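Local structure of porin (Rhodopseudomonas blastica, 1H6S) at residues 104-108 against 290-296. The protein forms, as a homotrimer, outer-membrane channels that let small hydrophilic solutes up to about 0.6 kDa diffuse passively. Sequence-based numbering, arbitrary orientation.
Sequences ASSFG and QSGFANE
Phe107 lays one face of its ring on the backbone of Gly292, whose CA sits 3.3 Å from the ring centroid and 14° off the normal, a CH-pi contact. With CG anti to the carbonyl carbon (chi1 -66°), the ring reaches from the loop to the start of the type I turn Gly292-Asn295. Its CB also meets CE2 of Phe293 at 3.9 Å, while the Phe293 ring turns its edge to the carbonyl O of Phe107, with CZ 3.2 Å from that oxygen. This joins the long loop that leads from strand 78-83 to strand 131-139, in the place of the inward-folded constriction loop of 16-stranded porins, to the barrel wall where strand 283-291 turns into strand 297-306. Cutting the Phe107 side chain back, as an alanine here does, is likely to leave Gly292 without its aromatic cover and a gap beside Phe293. The Ser105 side is looser: Ser105 itself is partly exposed and meets little more than the end of buried Gln290. There the extended Gln290 side chain gives NE2 to Ser105 O at 3.2 Å, from above the carbonyl plane, and only weakly to Ser105 OG. Tyr258 of strand 253-262 is hydrogen-bonded through its OH to both Gln290 OE1 and Phe107 N.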
loop_
_atom_site.group_PDB
_atom_site.type_symbol
_atom_site.label_atom_id
_atom_site.label_comp_id
_atom_site.label_asym_id
_atom_site.label_seq_id
_atom_site.Cartn_x
_atom_site.Cartn_y
_atom_site.Cartn_z
ATOM N N ALA A 104 -8.272 -20.824 11.384
ATOM C CA ALA A 104 -7.274 -21.890 11.441
ATOM C C ALA A 104 -6.452 -21.958 12.735
ATOM O O ALA A 104 -5.231 -21.815 12.694
ATOM C CB ALA A 104 -6.345 -21.765 10.250
ATOM N N SER A 105 -7.112 -22.203 13.868
ATOM C CA SER A 105 -6.427 -22.271 15.162
ATOM C C SER A 105 -6.506 -23.620 15.889
ATOM O O SER A 105 -7.372 -24.458 15.606
ATOM C CB SER A 105 -6.962 -21.181 16.083
ATOM O OG SER A 105 -8.337 -21.369 16.333
ATOM N N SER A 106 -5.600 -23.813 16.844
ATOM C CA SER A 106 -5.530 -25.053 17.622
ATOM C C SER A 106 -4.508 -24.948 18.748
ATOM O O SER A 106 -3.341 -24.602 18.510
ATOM C CB SER A 106 -5.137 -26.227 16.712
ATOM O OG SER A 106 -4.579 -27.304 17.450
ATOM N N PHE A 107 -4.942 -25.242 19.972
ATOM C CA PHE A 107 -4.030 -25.212 21.112
ATOM C C PHE A 107 -3.054 -26.377 20.909
ATOM O O PHE A 107 -2.072 -26.528 21.640
ATOM C CB PHE A 107 -4.796 -25.407 22.415
ATOM C CG PHE A 107 -5.734 -24.285 22.745
ATOM C CD1 PHE A 107 -5.249 -23.047 23.135
ATOM C CD2 PHE A 107 -7.113 -24.477 22.702
ATOM C CE1 PHE A 107 -6.121 -22.015 23.482
ATOM C CE2 PHE A 107 -7.990 -23.447 23.049
ATOM C CZ PHE A 107 -7.488 -22.213 23.441
ATOM N N GLY A 108 -3.350 -27.199 19.902
ATOM C CA GLY A 108 -2.515 -28.338 19.579
ATOM C C GLY A 108 -1.275 -27.926 18.808
ATOM O O GLY A 108 -0.401 -28.757 18.547
ATOM N N GLN A 290 -13.250 -24.950 20.994
ATOM C CA GLN A 290 -12.015 -25.463 21.556
ATOM C C GLN A 290 -11.820 -25.109 23.021
ATOM O O GLN A 290 -12.337 -24.100 23.510
ATOM C CB GLN A 290 -10.829 -24.952 20.728
ATOM C CG GLN A 290 -10.959 -25.234 19.237
ATOM C CD GLN A 290 -9.765 -24.747 18.443
ATOM O OE1 GLN A 290 -8.621 -25.033 18.796
ATOM N NE2 GLN A 290 -10.021 -24.018 17.357
ATOM N N SER A 291 -11.057 -25.952 23.710
ATOM C CA SER A 291 -10.768 -25.770 25.125
ATOM C C SER A 291 -9.256 -25.753 25.370
ATOM O O SER A 291 -8.570 -26.765 25.172
ATOM C CB SER A 291 -11.416 -26.895 25.924
ATOM O OG SER A 291 -11.392 -26.579 27.297
ATOM N N GLY A 292 -8.749 -24.603 25.814
ATOM C CA GLY A 292 -7.325 -24.454 26.059
ATOM C C GLY A 292 -6.771 -25.064 27.333
ATOM O O GLY A 292 -7.514 -25.521 28.201
ATOM N N PHE A 293 -5.447 -25.061 27.442
ATOM C CA PHE A 293 -4.756 -25.618 28.598
ATOM C C PHE A 293 -5.132 -24.929 29.913
ATOM O O PHE A 293 -5.011 -25.528 30.976
ATOM C CB PHE A 293 -3.244 -25.523 28.388
ATOM C CG PHE A 293 -2.768 -26.151 27.108
ATOM C CD1 PHE A 293 -2.799 -27.528 26.939
ATOM C CD2 PHE A 293 -2.294 -25.359 26.066
ATOM C CE1 PHE A 293 -2.361 -28.111 25.751
ATOM C CE2 PHE A 293 -1.854 -25.929 24.876
ATOM C CZ PHE A 293 -1.888 -27.309 24.717
ATOM N N ALA A 294 -5.567 -23.672 29.844
ATOM C CA ALA A 294 -5.963 -22.923 31.040
ATOM C C ALA A 294 -7.487 -22.930 31.163
ATOM O O ALA A 294 -8.091 -22.055 31.792
ATOM C CB ALA A 294 -5.445 -21.491 30.967
ATOM N N ASN A 295 -8.094 -23.933 30.541
ATOM C CA ASN A 295 -9.535 -24.107 30.545
ATOM C C ASN A 295 -10.293 -22.972 29.849
ATOM O O ASN A 295 -11.424 -22.661 30.219
ATOM C CB ASN A 295 -10.033 -24.264 31.980
ATOM C CG ASN A 295 -11.334 -25.040 32.061
ATOM O OD1 ASN A 295 -11.431 -26.169 31.566
ATOM N ND2 ASN A 295 -12.342 -24.443 32.691
ATOM N N GLU A 296 -9.679 -22.354 28.844
ATOM C CA GLU A 296 -10.344 -21.282 28.106
ATOM C C GLU A 296 -11.326 -21.904 27.109
ATOM O O GLU A 296 -11.073 -22.980 26.561
ATOM C CB GLU A 296 -9.334 -20.434 27.320
ATOM C CG GLU A 296 -8.037 -20.141 28.030
ATOM C CD GLU A 296 -6.980 -21.175 27.728
ATOM O OE1 GLU A 296 -7.284 -22.372 27.896
ATOM O OE2 GLU A 296 -5.851 -20.801 27.329
#